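Long-range contacts in pyridoxamine 5'-phosphate oxidase-related, FMN-binding protein (Paracoccus denitrificans, PDB 6VNA), which probably acts as a noncanonical heme oxygenase that degrades c-type heme, built on the split-barrel fold of the FMN-binding pyridoxamine 5'-phosphate oxidase family: residues R14-R18 with S153-K157; G30-P34 with A67-R73; V53-A59 with F128-E134; T89-I95 with S137-G143. The contacts are given in a common frame with arbitrary orientation. Residues are numbered along the deposited sequence.

Contact 1 of 4, residues R14-R18 with S153-K157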
loop_
_atom_site.group_PDB
_atom_site.type_symbol
_atom_site.label_atom_id
_atom_site.label_comp_id
_atom_site.label_asym_id
_atom_site.label_seq_id
_atom_site.Cartn_x
_atom_site.Cartn_y
_atom_site.Cartn_z
ATOM N N ARG A 14 8.589 -12.035 14.934
ATOM C CA ARG A 14 8.127 -13.034 13.936
ATOM C C ARG A 14 6.636 -13.281 14.138
ATOM O O ARG A 14 5.889 -13.280 13.136
ATOM C CB ARG A 14 8.953 -14.328 14.023
ATOM C CG ARG A 14 10.414 -14.169 13.601
ATOM C CD ARG A 14 11.255 -15.445 13.529
ATOM N NE ARG A 14 12.607 -15.021 13.178
ATOM C CZ ARG A 14 13.653 -14.905 13.999
ATOM N NH1 ARG A 14 13.576 -15.274 15.268
ATOM N NH2 ARG A 14 14.797 -14.433 13.531
ATOM N N ALA A 15 6.209 -13.475 15.388
ATOM C CA ALA A 15 4.812 -13.843 15.750
ATOM C C ALA A 15 3.865 -12.651 15.473
ATOM O O ALA A 15 2.734 -12.854 14.945
ATOM C CB ALA A 15 4.779 -14.282 17.195
ATOM N N LEU A 16 4.300 -11.424 15.774
ATOM C CA LEU A 16 3.478 -10.235 15.444
ATOM C C LEU A 16 3.207 -10.215 13.931
ATOM O O LEU A 16 2.012 -10.089 13.545
ATOM C CB LEU A 16 4.181 -8.961 15.915
ATOM C CG LEU A 16 3.306 -7.725 15.760
ATOM C CD1 LEU A 16 1.906 -7.987 16.317
ATOM C CD2 LEU A 16 3.956 -6.508 16.405
ATOM N N ALA A 17 4.256 -10.403 13.110
ATOM C CA ALA A 17 4.188 -10.422 11.622
ATOM C C ALA A 17 3.203 -11.488 11.158
ATOM O O ALA A 17 2.396 -11.193 10.265
ATOM C CB ALA A 17 5.544 -10.679 11.022
ATOM N N ARG A 18 3.297 -12.691 11.721
ATOM C CA ARG A 18 2.407 -13.826 11.361
ATOM C C ARG A 18 0.976 -13.533 11.811
ATOM O O ARG A 18 0.031 -13.960 11.084
ATOM C CB ARG A 18 2.915 -15.119 12.000
ATOM C CG ARG A 18 4.296 -15.533 11.518
ATOM C CD ARG A 18 4.588 -16.991 11.816
ATOM N NE ARG A 18 5.948 -17.330 11.402
ATOM C CZ ARG A 18 7.027 -17.291 12.179
ATOM N NH1 ARG A 18 6.935 -16.929 13.450
ATOM N NH2 ARG A 18 8.203 -17.621 11.672
ATOM N N SER A 153 10.663 -16.788 5.450
ATOM C CA SER A 153 10.399 -17.840 6.469
ATOM C C SER A 153 9.780 -17.189 7.718
ATOM O O SER A 153 8.759 -17.705 8.207
ATOM C CB SER A 153 11.656 -18.617 6.791
ATOM O OG SER A 153 12.701 -17.740 7.193
ATOM N N ASP A 154 10.357 -16.063 8.153
ATOM C CA ASP A 154 9.906 -15.212 9.292
ATOM C C ASP A 154 8.404 -14.881 9.222
ATOM O O ASP A 154 7.780 -14.743 10.307
ATOM C CB ASP A 154 10.725 -13.918 9.353
ATOM C CG ASP A 154 12.162 -14.110 9.816
ATOM O OD1 ASP A 154 12.502 -15.251 10.214
ATOM O OD2 ASP A 154 12.927 -13.113 9.804
ATOM N N MET A 155 7.841 -14.752 8.016
ATOM C CA MET A 155 6.447 -14.287 7.777
ATOM C C MET A 155 5.475 -15.464 7.613
ATOM O O MET A 155 4.254 -15.220 7.706
ATOM C CB MET A 155 6.399 -13.379 6.542
ATOM C CG MET A 155 7.038 -12.038 6.818
ATOM S SD MET A 155 6.960 -10.875 5.449
ATOM C CE MET A 155 8.528 -11.187 4.637
ATOM N N LEU A 156 5.960 -16.695 7.427
ATOM C CA LEU A 156 5.107 -17.808 6.920
ATOM C C LEU A 156 4.817 -18.857 8.007
ATOM O O LEU A 156 3.671 -19.345 8.027
ATOM C CB LEU A 156 5.779 -18.426 5.686
ATOM C CG LEU A 156 5.946 -17.492 4.482
ATOM C CD1 LEU A 156 6.871 -18.103 3.443
ATOM C CD2 LEU A 156 4.604 -17.142 3.848
ATOM N N LYS A 157 5.786 -19.234 8.850
ATOM C CA LYS A 157 5.568 -20.251 9.926
ATOM C C LYS A 157 6.836 -20.438 10.773
ATOM O O LYS A 157 6.805 -21.044 11.860
ATOM C CB LYS A 157 5.124 -21.587 9.315
ATOM C CG LYS A 157 4.836 -22.692 10.320
ATOM C CD LYS A 157 5.993 -23.654 10.530
ATOM C CE LYS A 157 6.144 -24.658 9.409
ATOM N NZ LYS A 157 6.846 -25.873 9.880
#

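Contact 2 of 4, residues G30-P34 with A67-R73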
loop_
_atom_site.group_PDB
_atom_site.type_symbol
_atom_site.label_atom_id
_atom_site.label_comp_id
_atom_site.label_asym_id
_atom_site.label_seq_id
_atom_site.Cartn_x
_atom_site.Cartn_y
_atom_site.Cartn_z
ATOM N N GLY A 30 1.140 -2.191 -3.670
ATOM C CA GLY A 30 2.024 -1.475 -4.600
ATOM C C GLY A 30 2.247 -2.260 -5.887
ATOM O O GLY A 30 2.672 -3.455 -5.820
ATOM N N THR A 31 1.987 -1.622 -7.024
ATOM C CA THR A 31 2.385 -2.127 -8.365
ATOM C C THR A 31 3.174 -1.065 -9.143
ATOM O O THR A 31 3.149 0.147 -8.779
ATOM C CB THR A 31 1.176 -2.630 -9.147
ATOM O OG1 THR A 31 0.201 -1.595 -9.304
ATOM C CG2 THR A 31 0.583 -3.860 -8.488
ATOM N N LEU A 32 3.869 -1.511 -10.187
ATOM C CA LEU A 32 4.632 -0.603 -11.076
ATOM C C LEU A 32 3.707 -0.158 -12.205
ATOM O O LEU A 32 3.199 -1.028 -12.917
ATOM C CB LEU A 32 5.893 -1.323 -11.566
ATOM C CG LEU A 32 6.903 -1.658 -10.468
ATOM C CD1 LEU A 32 8.047 -2.463 -11.018
ATOM C CD2 LEU A 32 7.436 -0.419 -9.789
ATOM N N ASP A 33 3.472 1.153 -12.323
ATOM C CA ASP A 33 2.746 1.759 -13.471
ATOM C C ASP A 33 3.515 1.453 -14.762
ATOM O O ASP A 33 4.660 1.881 -14.921
ATOM C CB ASP A 33 2.576 3.261 -13.264
ATOM C CG ASP A 33 2.044 3.951 -14.504
ATOM O OD1 ASP A 33 1.022 3.474 -15.006
ATOM O OD2 ASP A 33 2.687 4.942 -14.967
ATOM N N PRO A 34 2.960 0.651 -15.698
ATOM C CA PRO A 34 3.691 0.267 -16.918
ATOM C C PRO A 34 4.311 1.474 -17.640
ATOM O O PRO A 34 5.524 1.539 -17.764
ATOM C CB PRO A 34 2.635 -0.435 -17.774
ATOM C CG PRO A 34 1.644 -0.975 -16.757
ATOM C CD PRO A 34 1.622 0.044 -15.632
ATOM N N ALA A 67 -1.135 -3.865 -14.281
ATOM C CA ALA A 67 0.271 -3.610 -13.912
ATOM C C ALA A 67 0.936 -4.957 -13.617
ATOM O O ALA A 67 2.067 -5.172 -14.079
ATOM C CB ALA A 67 0.370 -2.669 -12.743
ATOM N N LEU A 68 0.241 -5.837 -12.887
ATOM C CA LEU A 68 0.813 -7.137 -12.445
ATOM C C LEU A 68 1.045 -8.027 -13.654
ATOM O O LEU A 68 2.125 -8.605 -13.723
ATOM C CB LEU A 68 -0.124 -7.845 -11.462
ATOM C CG LEU A 68 -0.043 -7.378 -10.012
ATOM C CD1 LEU A 68 -0.979 -8.235 -9.182
ATOM C CD2 LEU A 68 1.381 -7.431 -9.463
ATOM N N ALA A 69 0.050 -8.113 -14.539
ATOM C CA ALA A 69 0.075 -8.851 -15.829
ATOM C C ALA A 69 1.373 -8.555 -16.603
ATOM O O ALA A 69 1.998 -9.494 -17.129
ATOM C CB ALA A 69 -1.154 -8.493 -16.631
ATOM N N VAL A 70 1.804 -7.298 -16.601
ATOM C CA VAL A 70 2.997 -6.800 -17.346
ATOM C C VAL A 70 4.257 -6.967 -16.486
ATOM O O VAL A 70 5.298 -7.293 -17.069
ATOM C CB VAL A 70 2.756 -5.338 -17.761
ATOM C CG1 VAL A 70 4.007 -4.667 -18.305
ATOM C CG2 VAL A 70 1.601 -5.243 -18.748
ATOM N N ASP A 71 4.190 -6.729 -15.165
ATOM C CA ASP A 71 5.351 -6.851 -14.231
ATOM C C ASP A 71 4.871 -7.372 -12.877
ATOM O O ASP A 71 4.196 -6.657 -12.138
ATOM C CB ASP A 71 6.070 -5.513 -14.041
ATOM C CG ASP A 71 7.432 -5.634 -13.374
ATOM O OD1 ASP A 71 7.648 -6.610 -12.634
ATOM O OD2 ASP A 71 8.273 -4.743 -13.601
ATOM N N PRO A 72 5.227 -8.610 -12.480
ATOM C CA PRO A 72 4.680 -9.185 -11.251
ATOM C C PRO A 72 5.313 -8.671 -9.939
ATOM O O PRO A 72 4.975 -9.151 -8.897
ATOM C CB PRO A 72 4.893 -10.705 -11.450
ATOM C CG PRO A 72 6.050 -10.833 -12.445
ATOM C CD PRO A 72 6.147 -9.514 -13.186
ATOM N N ARG A 73 6.202 -7.689 -9.977
ATOM C CA ARG A 73 6.763 -7.140 -8.717
ATOM C C ARG A 73 5.646 -6.400 -7.965
ATOM O O ARG A 73 4.915 -5.630 -8.597
ATOM C CB ARG A 73 8.010 -6.297 -8.990
ATOM C CG ARG A 73 9.238 -7.152 -9.263
ATOM C CD ARG A 73 10.454 -6.333 -9.642
ATOM N NE ARG A 73 10.259 -5.680 -10.929
ATOM C CZ ARG A 73 11.033 -4.721 -11.420
ATOM N NH1 ARG A 73 12.073 -4.265 -10.737
ATOM N NH2 ARG A 73 10.746 -4.215 -12.603
HETATM O O HOH W 1 3.565 -3.211 -14.291
HETATM O O HOH W 2 4.003 -4.237 -10.803
#

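Contact 3 of 4, residues V53-A59 with F128-E134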
loop_
_atom_site.group_PDB
_atom_site.type_symbol
_atom_site.label_atom_id
_atom_site.label_comp_id
_atom_site.label_asym_id
_atom_site.label_seq_id
_atom_site.Cartn_x
_atom_site.Cartn_y
_atom_site.Cartn_z
ATOM N N VAL A 53 0.562 -17.748 2.876
ATOM C CA VAL A 53 1.134 -16.867 1.818
ATOM C C VAL A 53 0.058 -15.852 1.461
ATOM O O VAL A 53 -1.095 -16.234 1.230
ATOM C CB VAL A 53 1.577 -17.698 0.596
ATOM C CG1 VAL A 53 1.897 -16.837 -0.622
ATOM C CG2 VAL A 53 2.757 -18.591 0.951
ATOM N N PRO A 54 0.392 -14.542 1.431
ATOM C CA PRO A 54 -0.576 -13.509 1.073
ATOM C C PRO A 54 -1.320 -13.858 -0.219
ATOM O O PRO A 54 -0.721 -14.357 -1.144
ATOM C CB PRO A 54 0.266 -12.253 0.850
ATOM C CG PRO A 54 1.501 -12.491 1.696
ATOM C CD PRO A 54 1.719 -13.998 1.712
ATOM N N LEU A 55 -2.622 -13.631 -0.235
ATOM C CA LEU A 55 -3.504 -14.003 -1.362
ATOM C C LEU A 55 -4.419 -12.820 -1.616
ATOM O O LEU A 55 -5.147 -12.468 -0.697
ATOM C CB LEU A 55 -4.306 -15.243 -0.966
ATOM C CG LEU A 55 -5.320 -15.755 -1.985
ATOM C CD1 LEU A 55 -4.619 -16.322 -3.213
ATOM C CD2 LEU A 55 -6.221 -16.808 -1.343
ATOM N N ALA A 56 -4.343 -12.234 -2.806
ATOM C CA ALA A 56 -5.065 -11.005 -3.187
ATOM C C ALA A 56 -6.231 -11.430 -4.073
ATOM O O ALA A 56 -6.120 -12.476 -4.724
ATOM C CB ALA A 56 -4.104 -10.061 -3.875
ATOM N N LEU A 57 -7.328 -10.688 -4.056
ATOM C CA LEU A 57 -8.462 -10.894 -4.991
ATOM C C LEU A 57 -8.642 -9.584 -5.776
ATOM O O LEU A 57 -9.070 -8.574 -5.171
ATOM C CB LEU A 57 -9.693 -11.286 -4.170
ATOM C CG LEU A 57 -10.988 -11.536 -4.944
ATOM C CD1 LEU A 57 -10.822 -12.634 -5.970
ATOM C CD2 LEU A 57 -12.124 -11.895 -3.995
ATOM N N LEU A 58 -8.277 -9.583 -7.062
ATOM C CA LEU A 58 -8.273 -8.366 -7.916
ATOM C C LEU A 58 -9.287 -8.533 -9.041
ATOM O O LEU A 58 -9.461 -9.664 -9.502
ATOM C CB LEU A 58 -6.867 -8.148 -8.482
ATOM C CG LEU A 58 -5.729 -8.116 -7.463
ATOM C CD1 LEU A 58 -4.418 -7.769 -8.127
ATOM C CD2 LEU A 58 -6.002 -7.132 -6.347
ATOM N N ALA A 59 -9.942 -7.433 -9.426
ATOM C CA ALA A 59 -10.663 -7.262 -10.711
ATOM C C ALA A 59 -9.634 -7.408 -11.838
ATOM O O ALA A 59 -8.680 -6.601 -11.895
ATOM C CB ALA A 59 -11.359 -5.927 -10.754
ATOM N N PHE A 128 -13.154 -11.512 -11.573
ATOM C CA PHE A 128 -12.294 -11.381 -10.367
ATOM C C PHE A 128 -11.394 -12.603 -10.220
ATOM O O PHE A 128 -11.853 -13.722 -10.476
ATOM C CB PHE A 128 -13.145 -11.136 -9.122
ATOM C CG PHE A 128 -13.426 -9.675 -8.869
ATOM C CD1 PHE A 128 -14.513 -9.058 -9.459
ATOM C CD2 PHE A 128 -12.574 -8.918 -8.074
ATOM C CE1 PHE A 128 -14.755 -7.711 -9.242
ATOM C CE2 PHE A 128 -12.819 -7.573 -7.857
ATOM C CZ PHE A 128 -13.901 -6.970 -8.455
ATOM N N ARG A 129 -10.148 -12.375 -9.799
ATOM C CA ARG A 129 -9.070 -13.386 -9.853
ATOM C C ARG A 129 -8.198 -13.356 -8.600
ATOM O O ARG A 129 -7.835 -12.251 -8.130
ATOM C CB ARG A 129 -8.128 -13.093 -11.017
ATOM C CG ARG A 129 -8.663 -13.447 -12.392
ATOM C CD ARG A 129 -7.535 -13.170 -13.370
ATOM N NE ARG A 129 -6.525 -14.222 -13.423
ATOM C CZ ARG A 129 -5.411 -14.172 -14.150
ATOM N NH1 ARG A 129 -5.125 -13.116 -14.902
ATOM N NH2 ARG A 129 -4.579 -15.197 -14.123
ATOM N N PHE A 130 -7.753 -14.541 -8.190
ATOM C CA PHE A 130 -6.817 -14.737 -7.064
ATOM C C PHE A 130 -5.386 -14.647 -7.582
ATOM O O PHE A 130 -5.095 -15.282 -8.609
ATOM C CB PHE A 130 -7.071 -16.075 -6.366
ATOM C CG PHE A 130 -8.350 -16.117 -5.576
ATOM C CD1 PHE A 130 -8.419 -15.553 -4.308
ATOM C CD2 PHE A 130 -9.487 -16.701 -6.104
ATOM C CE1 PHE A 130 -9.595 -15.600 -3.576
ATOM C CE2 PHE A 130 -10.663 -16.744 -5.371
ATOM C CZ PHE A 130 -10.715 -16.191 -4.108
ATOM N N TRP A 131 -4.550 -13.898 -6.854
ATOM C CA TRP A 131 -3.071 -13.797 -6.990
ATOM C C TRP A 131 -2.393 -14.139 -5.655
ATOM O O TRP A 131 -2.729 -13.476 -4.650
ATOM C CB TRP A 131 -2.682 -12.372 -7.374
ATOM C CG TRP A 131 -3.160 -11.911 -8.711
ATOM C CD1 TRP A 131 -4.404 -11.478 -9.069
ATOM C CD2 TRP A 131 -2.333 -11.760 -9.870
ATOM N NE1 TRP A 131 -4.413 -11.102 -10.390
ATOM C CE2 TRP A 131 -3.157 -11.265 -10.906
ATOM C CE3 TRP A 131 -0.981 -12.020 -10.125
ATOM C CZ2 TRP A 131 -2.666 -11.017 -12.182
ATOM C CZ3 TRP A 131 -0.498 -11.780 -11.392
ATOM C CH2 TRP A 131 -1.329 -11.279 -12.398
ATOM N N ARG A 132 -1.438 -15.073 -5.652
ATOM C CA ARG A 132 -0.511 -15.290 -4.518
ATOM C C ARG A 132 0.600 -14.252 -4.623
ATOM O O ARG A 132 1.150 -14.098 -5.714
ATOM C CB ARG A 132 0.094 -16.696 -4.544
ATOM C CG ARG A 132 -0.901 -17.796 -4.213
ATOM C CD ARG A 132 -0.350 -19.170 -4.545
ATOM N NE ARG A 132 0.931 -19.432 -3.908
ATOM C CZ ARG A 132 1.095 -19.966 -2.702
ATOM N NH1 ARG A 132 0.052 -20.288 -1.954
ATOM N NH2 ARG A 132 2.314 -20.158 -2.236
ATOM N N ILE A 133 0.916 -13.560 -3.536
ATOM C CA ILE A 133 2.056 -12.603 -3.513
ATOM C C ILE A 133 3.127 -13.240 -2.645
ATOM O O ILE A 133 3.014 -13.155 -1.408
ATOM C CB ILE A 133 1.607 -11.200 -3.062
ATOM C CG1 ILE A 133 0.552 -10.660 -4.027
ATOM C CG2 ILE A 133 2.793 -10.253 -2.974
ATOM C CD1 ILE A 133 -0.253 -9.541 -3.484
ATOM N N GLU A 134 4.077 -13.915 -3.296
ATOM C CA GLU A 134 5.121 -14.734 -2.640
ATOM C C GLU A 134 6.168 -13.789 -2.078
ATOM O O GLU A 134 6.752 -13.006 -2.812
ATOM C CB GLU A 134 5.728 -15.731 -3.618
ATOM C CG GLU A 134 4.737 -16.778 -4.092
ATOM C CD GLU A 134 5.234 -17.629 -5.251
ATOM O OE1 GLU A 134 6.345 -17.346 -5.748
ATOM O OE2 GLU A 134 4.504 -18.567 -5.658
#

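Contact 4 of 4, residues T89-I95 with S137-G143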
loop_
_atom_site.group_PDB
_atom_site.type_symbol
_atom_site.label_atom_id
_atom_site.label_comp_id
_atom_site.label_asym_id
_atom_site.label_seq_id
_atom_site.Cartn_x
_atom_site.Cartn_y
_atom_site.Cartn_z
ATOM N N THR A 89 0.909 4.762 15.391
ATOM C CA THR A 89 1.214 3.822 16.510
ATOM C C THR A 89 0.618 2.435 16.225
ATOM O O THR A 89 0.812 1.554 17.041
ATOM C CB THR A 89 0.699 4.338 17.861
ATOM O OG1 THR A 89 -0.722 4.219 17.856
ATOM C CG2 THR A 89 1.101 5.769 18.141
ATOM N N HIS A 90 -0.113 2.247 15.132
ATOM C CA HIS A 90 -0.656 0.922 14.738
ATOM C C HIS A 90 0.498 0.055 14.247
ATOM O O HIS A 90 1.432 0.614 13.627
ATOM C CB HIS A 90 -1.692 1.048 13.628
ATOM C CG HIS A 90 -2.894 1.863 13.974
ATOM N ND1 HIS A 90 -3.955 2.020 13.092
ATOM C CD2 HIS A 90 -3.231 2.529 15.097
ATOM C CE1 HIS A 90 -4.877 2.773 13.648
ATOM N NE2 HIS A 90 -4.460 3.093 14.881
ATOM N N ALA A 91 0.441 -1.248 14.529
ATOM C CA ALA A 91 1.419 -2.237 14.033
ATOM C C ALA A 91 1.161 -2.421 12.535
ATOM O O ALA A 91 -0.039 -2.435 12.114
ATOM C CB ALA A 91 1.305 -3.539 14.792
ATOM N N ARG A 92 2.221 -2.583 11.751
ATOM C CA ARG A 92 2.089 -2.692 10.278
ATOM C C ARG A 92 3.305 -3.364 9.663
ATOM O O ARG A 92 4.462 -3.121 10.093
ATOM C CB ARG A 92 1.927 -1.305 9.668
ATOM C CG ARG A 92 3.079 -0.383 10.017
ATOM C CD ARG A 92 2.493 0.975 10.301
ATOM N NE ARG A 92 3.492 2.027 10.343
ATOM C CZ ARG A 92 3.732 2.821 11.366
ATOM N NH1 ARG A 92 3.082 2.693 12.518
ATOM N NH2 ARG A 92 4.663 3.743 11.227
ATOM N N LEU A 93 3.028 -4.183 8.666
ATOM C CA LEU A 93 4.026 -5.050 8.003
ATOM C C LEU A 93 4.089 -4.647 6.527
ATOM O O LEU A 93 2.990 -4.575 5.896
ATOM C CB LEU A 93 3.561 -6.499 8.182
ATOM C CG LEU A 93 4.418 -7.509 7.436
ATOM C CD1 LEU A 93 5.835 -7.494 7.995
ATOM C CD2 LEU A 93 3.787 -8.898 7.500
ATOM N N SER A 94 5.291 -4.325 6.035
ATOM C CA SER A 94 5.600 -4.062 4.602
ATOM C C SER A 94 6.189 -5.335 4.019
ATOM O O SER A 94 7.223 -5.778 4.535
ATOM C CB SER A 94 6.594 -2.957 4.394
ATOM O OG SER A 94 6.055 -1.706 4.761
ATOM N N ILE A 95 5.587 -5.868 2.967
ATOM C CA ILE A 95 6.164 -7.033 2.246
ATOM C C ILE A 95 6.576 -6.600 0.840
ATOM O O ILE A 95 5.830 -5.847 0.230
ATOM C CB ILE A 95 5.150 -8.178 2.239
ATOM C CG1 ILE A 95 4.917 -8.653 3.670
ATOM C CG2 ILE A 95 5.599 -9.299 1.316
ATOM C CD1 ILE A 95 3.869 -9.716 3.775
ATOM N N SER A 137 11.070 -10.390 1.037
ATOM C CA SER A 137 11.504 -9.661 2.258
ATOM C C SER A 137 10.344 -8.881 2.921
ATOM O O SER A 137 9.260 -8.727 2.315
ATOM C CB SER A 137 12.664 -8.756 1.937
ATOM O OG SER A 137 12.215 -7.543 1.354
ATOM N N GLY A 138 10.567 -8.407 4.145
ATOM C CA GLY A 138 9.547 -7.759 4.988
ATOM C C GLY A 138 10.126 -6.690 5.894
ATOM O O GLY A 138 11.267 -6.841 6.365
ATOM N N LEU A 139 9.349 -5.651 6.172
ATOM C CA LEU A 139 9.674 -4.634 7.206
ATOM C C LEU A 139 8.549 -4.621 8.256
ATOM O O LEU A 139 7.384 -4.372 7.887
ATOM C CB LEU A 139 9.832 -3.288 6.492
ATOM C CG LEU A 139 10.889 -2.340 7.051
ATOM C CD1 LEU A 139 12.176 -3.075 7.398
ATOM C CD2 LEU A 139 11.170 -1.217 6.066
ATOM N N LEU A 140 8.844 -4.954 9.509
ATOM C CA LEU A 140 7.824 -4.913 10.592
ATOM C C LEU A 140 7.989 -3.606 11.348
ATOM O O LEU A 140 9.092 -3.351 11.864
ATOM C CB LEU A 140 7.956 -6.080 11.578
ATOM C CG LEU A 140 6.940 -6.073 12.730
ATOM C CD1 LEU A 140 5.495 -6.116 12.220
ATOM C CD2 LEU A 140 7.178 -7.245 13.670
ATOM N N ASN A 141 6.906 -2.854 11.481
ATOM C CA ASN A 141 6.883 -1.672 12.371
ATOM C C ASN A 141 5.837 -1.940 13.463
ATOM O O ASN A 141 4.659 -2.031 13.128
ATOM C CB ASN A 141 6.683 -0.407 11.551
ATOM C CG ASN A 141 6.760 0.808 12.433
ATOM O OD1 ASN A 141 6.372 0.740 13.603
ATOM N ND2 ASN A 141 7.243 1.911 11.882
ATOM N N ALA A 142 6.268 -2.078 14.719
ATOM C CA ALA A 142 5.454 -2.559 15.867
ATOM C C ALA A 142 4.568 -1.435 16.407
ATOM O O ALA A 142 3.634 -1.748 17.175
ATOM C CB ALA A 142 6.336 -3.097 16.963
ATOM N N GLY A 143 4.854 -0.190 16.020
ATOM C CA GLY A 143 4.048 0.988 16.388
ATOM C C GLY A 143 4.895 2.033 17.078
ATOM O O GLY A 143 4.406 3.158 17.237
#

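Contact 1 of 4, residues R14-R18 with S153-K157
Two helices from the two ends of the modelled chain meet here: the N-terminal helix 11-23 and the short, weakly bonded C-terminal helix 152-156. One salt bridge joins them, in which Arg14 NE lies 3.0 Å from Asp154 OD1, near the guanidinium plane; as a hydrogen bond it is weak, with an angle of 149°. Both partners are also held within their own surroundings. Arg14 NH1 forms a salt bridge with Asp11, one turn earlier, while Asp154 OD2 accepts from the backbone N of Thr151 and Ser153 OG pairs with Thr151 OG1. Arg18 behaves differently. Its side chain lies across the last modelled turn and contributes the largest area to the contact, yet its closest polar approaches have the wrong geometry or the wrong partners for hydrogen bonding. The carbonyl of Asp154 sits over one guanidinium face, with Arg18 NH2 to Asp154 O at 3.2 Å, and Arg18 NE meets another donor, Lys157 N, also at 3.2 Å.

Contact 2 of 4, residues G30-P34 with A67-R73
A strand end packs here against the C-terminal turn of a helix and the loop that leads from it into the next strand, in the split-barrel fold of the FMN-binding family. At Gly30 the approach is backbone only; its own strand pairing is with Gly75. Thr31 directs its side chain at helix 63-70, setting OG1 3.6 Å from Ala67 CB and CG2 3.8 Å from Leu68 CD2. Leu32 makes the closest fit, its carbonyl O 3.3 Å from Ala67 CB. Where direct backbone bonding is lacking, two waters fill the gap: one donates to Leu32 O and Ala67 O, the other accepts from Leu32 N and donates to Asp71 O and Arg73 O. The Leu32 side chain also packs on Leu32 of the second subunit. Asp33 turns away, and Pro34 closes the edge against Ala67 and Val70, with Pro34 CD 4.2 Å from Ala67 CB. Beyond the helix, Asp71 forms an Asx turn through Arg73 N and a salt bridge with the Arg73 guanidinium, whose NH1 reaches Thr36 O of the second subunit. Leu32 CD1 covers one face of this guanidinium, 3.6 Å from Arg73 NH2.

Contact 3 of 4, residues V53-A59 with F128-E134
Leucines, alanines and aromatic rings make up the apolar centre of this antiparallel strand pair. On one face of the sheet Leu57 CD1 sits almost squarely over the Phe130 ring, 3.9 Å from its centroid and 7° off the normal, a CH-pi contact, while Leu55 CG lies 3.9 Å from Phe130 CD1. Farther along, Ala59 CB makes a similar contact over the Phe128 ring. The other face carries Leu58, whose CD1 lies over the five-membered ring of Trp131, and Ala56, whose CB is 3.9 Å from Ile133 CD1. Five backbone hydrogen bonds fix the register. Ala56 and Trp131 bond in both directions, with Ala56 N to Trp131 O at 2.7 Å, as do Leu58 and Arg129, and Ile133 N adds a bond to Pro54 O. Toward the polar edge, Val53 CG1 covers one face of the Arg132 guanidinium, which forms salt bridges with Asp49 and Asp51, and Glu134 pairs with Arg98. The strands are interior members of the split-barrel sheet: strand 54-59 also bonds to strand 39-48, and strand 128-135 to strand 92-101. Helix 108-115 covers the Leu55, Leu57 and Phe130 face, where Trp112 packs on both leucines and meets Phe130 edge-to-face.

Contact 4 of 4, residues T89-I95 with S137-G143
Where strand 137-141 starts, Ser137 O receives a CA-H...O contact from Ile95 CA at 3.5 Å. Gly138 forms a non-hydrogen-bonded pair with Ile95, CA-CA 4.4 Å, and its CA gives a CA-H...O contact to Ser94 O at 3.1 Å. Leu139 bonds Ser94 in both directions, Leu139 N to Ser94 O at 2.7 Å and Ser94 N to Leu139 O at 2.8 Å; Ser94 OG bonds Val41 O of the second subunit. Leu140 lies on the other face with Leu93, both covered by helix 11-23. Asn141 and Arg92 likewise exchange two backbone hydrogen bonds, and Asn141 ND2 sits over the Arg92 guanidinium, whose NH1 donates to the carbonyls of His90 and Met88. Asn141 OD1 accepts from Gly143 N across Ala142. At Gly143 a CB would clash with Thr89 O, and its backbone angles also call for glycine. The arrangement is a regular antiparallel strand pair ended by an Asx turn, within the split-barrel sheet, where it meets the second subunit.

Contacts 3 and 4 are strand pairings in the same sheet, held by backbone hydrogen bonds; strands 92-101 and 128-135, one from each contact, are neighbours there. Contacts 1 and 2 join helices to their surroundings: contact 1 has a side-chain salt bridge, while contact 2 combines side-chain packing with waters that join backbone atoms. Contact 3 lies deepest, about 8 Å from the chain centre to its own centre, against 12 to 15 Å for the others. Contacts 1 and 2 fall on opposite sides of that centre. Contact 1 meets contact 4 through Met155, packed on Ile95 and Gly138, while Leu68 of contact 2 reaches Leu58 and Trp131 of contact 3. Only contacts 2 and 4 touch the second subunit.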